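Local coordinates for beta-lactamase-like protein (Koribacter versatilis, PDB 6B9V) that acts as a PhnP-family diphosphatase with a metallo-beta-lactamase fold, probably using two manganese ions to hydrolyse reactive FAD photoproducts, at residues 109-112 and 113-116; 158-162 and 163-167. All coordinates share one frame; numbering follows the deposited sequence.

Contact 1 (109-112 and 113-116); sequences NEKT and ERVL
Glu110 and Arg114 meet one helical turn apart because each chain bends once: the glutamate turns at chi2 (-76°), and the arginine, extended as far as CD, folds at chi3 (-45°). The guanidinium thus comes side-on to the carboxylate and grips both of its oxygens. NH2 of Arg114 gives a nearly straight bond to OE1 of Glu110 (2.9 Å) within the guanidinium plane; the longer bond from Arg114 NE to Glu110 OE2 (3.2 Å) is tilted from that plane. Both oxygens use their syn lone pairs, and the two flat groups are close to coplanar, 23° apart. Over one face of the guanidinium, toward its rim, lies Lys111 CG, 4.0 Å from Arg114 NH2. Tyr122 of the second subunit packs on Lys111, Arg114 and Val115.

Asn109 is the N-cap of helix 110-119. Its OD1 takes two donors from Thr112: the backbone N (2.9 Å), roughly in line with the side-chain carbonyl, and OG1 (2.8 Å), tilted out of the carbonyl plane. One turn on, Thr112 CG2 lies beside Leu116 CD1 at 4.2 Å, the two side chains pointing the same way; both residues also touch Tyr76. Backbone bonds such as Glu113 N to Asn109 O (2.9 Å) continue the turn. Glu113 sends its carboxylate elsewhere, to salt bridges with Arg140 and Lys117.

Chemically, the first turn is pinned on two sides. The cap satisfies Thr112 N, which no preceding helical carbonyl serves, and gives the buried threonine hydroxyl an acceptor. On the more exposed side, the two-point salt bridge fixes the rotation of the guanidinium, and the negative charge of Glu110 near the helix start is probably favourable to the helix dipole.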
loop_
_atom_site.group_PDB
_atom_site.type_symbol
_atom_site.label_atom_id
_atom_site.label_comp_id
_atom_site.label_asym_id
_atom_site.label_seq_id
_atom_site.Cartn_x
_atom_site.Cartn_y
_atom_site.Cartn_z
ATOM N N ASN A 109 -4.856 -10.260 -18.862
ATOM C CA ASN A 109 -5.122 -11.586 -19.407
ATOM C C ASN A 109 -6.065 -12.333 -18.468
ATOM O O ASN A 109 -6.388 -11.835 -17.385
ATOM C CB ASN A 109 -3.821 -12.377 -19.662
ATOM C CG ASN A 109 -3.014 -12.650 -18.402
ATOM O OD1 ASN A 109 -3.510 -12.555 -17.280
ATOM N ND2 ASN A 109 -1.748 -13.009 -18.591
ATOM N N GLU A 110 -6.507 -13.518 -18.876
ATOM C CA GLU A 110 -7.530 -14.234 -18.116
ATOM C C GLU A 110 -7.083 -14.594 -16.685
ATOM O O GLU A 110 -7.878 -14.491 -15.745
ATOM C CB GLU A 110 -7.956 -15.495 -18.870
ATOM C CG GLU A 110 -9.171 -16.207 -18.287
ATOM C CD GLU A 110 -8.850 -16.995 -17.020
ATOM O OE1 GLU A 110 -7.741 -17.577 -16.941
ATOM O OE2 GLU A 110 -9.696 -17.007 -16.097
ATOM N N LYS A 111 -5.844 -15.037 -16.505
ATOM C CA LYS A 111 -5.426 -15.433 -15.155
ATOM C C LYS A 111 -5.376 -14.214 -14.217
ATOM O O LYS A 111 -5.773 -14.275 -13.029
ATOM C CB LYS A 111 -4.071 -16.144 -15.185
ATOM C CG LYS A 111 -3.819 -16.993 -13.929
ATOM C CD LYS A 111 -2.387 -17.515 -13.854
ATOM C CE LYS A 111 -2.176 -18.408 -12.636
ATOM N NZ LYS A 111 -2.452 -17.706 -11.351
ATOM N N THR A 112 -4.927 -13.089 -14.766
ATOM C CA THR A 112 -4.826 -11.869 -13.975
ATOM C C THR A 112 -6.230 -11.324 -13.646
ATOM O O THR A 112 -6.499 -10.899 -12.514
ATOM C CB THR A 112 -3.980 -10.827 -14.709
ATOM O OG1 THR A 112 -2.666 -11.372 -14.944
ATOM C CG2 THR A 112 -3.867 -9.550 -13.897
ATOM N N GLU A 113 -7.116 -11.351 -14.638
ATOM C CA GLU A 113 -8.509 -10.989 -14.433
ATOM C C GLU A 113 -9.123 -11.828 -13.312
ATOM O O GLU A 113 -9.785 -11.288 -12.435
ATOM C CB GLU A 113 -9.304 -11.173 -15.729
ATOM C CG GLU A 113 -10.794 -10.977 -15.556
ATOM C CD GLU A 113 -11.573 -11.378 -16.792
ATOM O OE1 GLU A 113 -11.011 -11.291 -17.903
ATOM O OE2 GLU A 113 -12.737 -11.798 -16.648
ATOM N N ARG A 114 -8.891 -13.148 -13.355
ATOM C CA ARG A 114 -9.417 -14.080 -12.345
ATOM C C ARG A 114 -8.988 -13.667 -10.923
ATOM O O ARG A 114 -9.817 -13.612 -9.973
ATOM C CB ARG A 114 -8.941 -15.510 -12.649
ATOM C CG ARG A 114 -9.800 -16.637 -12.087
ATOM C CD ARG A 114 -9.053 -17.989 -12.126
ATOM N NE ARG A 114 -8.371 -18.226 -13.402
ATOM C CZ ARG A 114 -7.481 -19.190 -13.617
ATOM N NH1 ARG A 114 -7.152 -20.032 -12.647
ATOM N NH2 ARG A 114 -6.916 -19.319 -14.814
ATOM N N VAL A 115 -7.696 -13.376 -10.780
ATOM C CA VAL A 115 -7.189 -12.944 -9.476
ATOM C C VAL A 115 -7.772 -11.589 -9.041
ATOM O O VAL A 115 -8.180 -11.424 -7.884
ATOM C CB VAL A 115 -5.639 -12.864 -9.477
ATOM C CG1 VAL A 115 -5.131 -12.299 -8.157
ATOM C CG2 VAL A 115 -5.035 -14.243 -9.763
ATOM N N LEU A 116 -7.808 -10.620 -9.949
ATOM C CA LEU A 116 -8.374 -9.302 -9.629
ATOM C C LEU A 116 -9.840 -9.364 -9.183
ATOM O O LEU A 116 -10.224 -8.734 -8.184
ATOM C CB LEU A 116 -8.264 -8.348 -10.826
ATOM C CG LEU A 116 -6.873 -7.807 -11.181
ATOM C CD1 LEU A 116 -6.933 -7.051 -12.503
ATOM C CD2 LEU A 116 -6.327 -6.897 -10.078
#

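Contact 2 (158-162 and 163-167); sequences VIHGE and TEIYG. With MN (manganese (II) ion), chain D.
His160, on the same sheet face as Ile165 and Val158, leaves the strand with CG anti to its backbone N (chi1 -172°). Its CB rests against Thr163 O and Ile165 CG2, the latter 4.0 Å away. Farther out, Ile165 CD1 approaches the imidazole obliquely. ND1 donates to Thr208 O, which helps to fix the rotation of the ring, and at the tip NE2 binds manganese at 2.2 Å. His78, His80 and Asp178 also bind this ion.

Two residues back along the strand, Val158 CG2 meets Ile165 CG1 (3.5 Å), the two chains crossing at a slant. The backbones pair antiparallel; His160 and Thr163 close the hairpin with two bonds, His160 N to Thr163 O (2.8 Å) and Thr163 N to His160 O (3.1 Å). Gly161 and Glu162 form a two-residue beta turn close to type II', whose first position takes the positive phi (79°) that glycine readily adopts. A water bridges the turn, donating to His160 O (2.9 Å) and accepting from Glu162 N (2.8 Å), and bonds Thr163 OG1.

Strand 151-160 runs between strands 146-148 and 163-170 of a mixed sheet, 173-176 lies beyond, and backbone hydrogen bonds tie Ile159 to Ser180 and Ser181.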
loop_
_atom_site.group_PDB
_atom_site.type_symbol
_atom_site.label_atom_id
_atom_site.label_comp_id
_atom_site.label_asym_id
_atom_site.label_seq_id
_atom_site.Cartn_x
_atom_site.Cartn_y
_atom_site.Cartn_z
ATOM N N VAL A 158 6.224 -13.594 -21.673
ATOM C CA VAL A 158 7.447 -14.006 -20.995
ATOM C C VAL A 158 7.103 -15.089 -19.963
ATOM O O VAL A 158 5.934 -15.264 -19.603
ATOM C CB VAL A 158 8.183 -12.814 -20.321
ATOM C CG1 VAL A 158 8.601 -11.772 -21.377
ATOM C CG2 VAL A 158 7.330 -12.138 -19.232
ATOM N N ILE A 159 8.120 -15.819 -19.508
ATOM C CA ILE A 159 7.913 -16.925 -18.578
ATOM C C ILE A 159 8.411 -16.549 -17.178
ATOM O O ILE A 159 9.573 -16.209 -16.993
ATOM C CB ILE A 159 8.616 -18.194 -19.072
ATOM C CG1 ILE A 159 8.073 -18.581 -20.448
ATOM C CG2 ILE A 159 8.422 -19.342 -18.075
ATOM C CD1 ILE A 159 6.573 -18.853 -20.451
ATOM N N HIS A 160 7.493 -16.607 -16.213
ATOM C CA HIS A 160 7.688 -16.188 -14.826
ATOM C C HIS A 160 7.683 -17.494 -14.042
ATOM O O HIS A 160 6.634 -17.949 -13.575
ATOM C CB HIS A 160 6.554 -15.228 -14.408
ATOM C CG HIS A 160 6.719 -14.573 -13.060
ATOM N ND1 HIS A 160 7.921 -14.497 -12.398
ATOM C CD2 HIS A 160 5.817 -13.904 -12.293
ATOM C CE1 HIS A 160 7.754 -13.828 -11.259
ATOM N NE2 HIS A 160 6.493 -13.465 -11.172
ATOM N N GLY A 161 8.853 -18.132 -13.996
ATOM C CA GLY A 161 9.008 -19.470 -13.435
ATOM C C GLY A 161 8.550 -20.545 -14.406
ATOM O O GLY A 161 9.309 -21.005 -15.252
ATOM N N GLU A 162 7.305 -20.975 -14.262
ATOM C CA GLU A 162 6.668 -21.759 -15.312
ATOM C C GLU A 162 5.319 -21.158 -15.731
ATOM O O GLU A 162 4.578 -21.779 -16.497
ATOM C CB GLU A 162 6.489 -23.213 -14.861
ATOM C CG GLU A 162 5.643 -23.381 -13.619
ATOM C CD GLU A 162 5.673 -24.805 -13.093
ATOM O OE1 GLU A 162 6.224 -25.686 -13.793
ATOM O OE2 GLU A 162 5.152 -25.041 -11.979
ATOM N N THR A 163 5.008 -19.954 -15.245
ATOM C CA THR A 163 3.742 -19.305 -15.602
ATOM C C THR A 163 3.938 -18.280 -16.721
ATOM O O THR A 163 4.790 -17.424 -16.593
ATOM C CB THR A 163 3.129 -18.589 -14.377
ATOM O OG1 THR A 163 2.906 -19.540 -13.328
ATOM C CG2 THR A 163 1.816 -17.883 -14.737
ATOM N N GLU A 164 3.167 -18.343 -17.806
ATOM C CA GLU A 164 3.290 -17.307 -18.850
ATOM C C GLU A 164 2.575 -16.021 -18.416
ATOM O O GLU A 164 1.418 -16.061 -18.009
ATOM C CB GLU A 164 2.731 -17.779 -20.195
ATOM C CG GLU A 164 2.857 -16.716 -21.302
ATOM C CD GLU A 164 2.204 -17.122 -22.617
ATOM O OE1 GLU A 164 2.810 -17.910 -23.369
ATOM O OE2 GLU A 164 1.092 -16.639 -22.908
ATOM N N ILE A 165 3.276 -14.892 -18.489
ATOM C CA ILE A 165 2.691 -13.576 -18.197
ATOM C C ILE A 165 3.048 -12.641 -19.359
ATOM O O ILE A 165 3.656 -13.080 -20.337
ATOM C CB ILE A 165 3.195 -12.977 -16.849
ATOM C CG1 ILE A 165 4.675 -12.601 -16.930
ATOM C CG2 ILE A 165 2.948 -13.962 -15.704
ATOM C CD1 ILE A 165 5.128 -11.632 -15.809
ATOM N N TYR A 166 2.673 -11.369 -19.259
ATOM C CA TYR A 166 2.971 -10.406 -20.329
ATOM C C TYR A 166 3.926 -9.293 -19.930
ATOM O O TYR A 166 3.838 -8.729 -18.834
ATOM C CB TYR A 166 1.685 -9.735 -20.841
ATOM C CG TYR A 166 0.823 -10.603 -21.733
ATOM C CD1 TYR A 166 1.389 -11.515 -22.616
ATOM C CD2 TYR A 166 -0.561 -10.508 -21.687
ATOM C CE1 TYR A 166 0.593 -12.313 -23.434
ATOM C CE2 TYR A 166 -1.365 -11.300 -22.497
ATOM C CZ TYR A 166 -0.781 -12.198 -23.368
ATOM O OH TYR A 166 -1.583 -12.982 -24.170
ATOM N N GLY A 167 4.809 -8.946 -20.857
ATOM C CA GLY A 167 5.433 -7.637 -20.865
ATOM C C GLY A 167 4.761 -6.900 -22.011
ATOM O O GLY A 167 3.877 -7.461 -22.648
HETATM MN MN MN D . 5.463 -11.844 -10.013
HETATM O O HOH W 1 5.592 -20.276 -12.136
#

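In the fold
Contact 1 is the N-cap and first two turns of helix 110-119, contact 2 the tip of the hairpin formed by strands 151-160 and 163-170; they share no element, and their centres are about 14 Å apart. They touch where Asn109 CB packs on Tyr166 CE2 at 3.9 Å. Both are partly buried. In contact 1 Lys111 and Arg114 lie by the second subunit, as does part of Val115, while Thr112 and Leu116 pack on Tyr76, with Thr112 near the metal ligand His78. In contact 2 Ile165 packs beside a histidine that coordinates manganese, Val158 packs on that isoleucine, and the exposed glutamates lie at the turn and on the other face of the sheet.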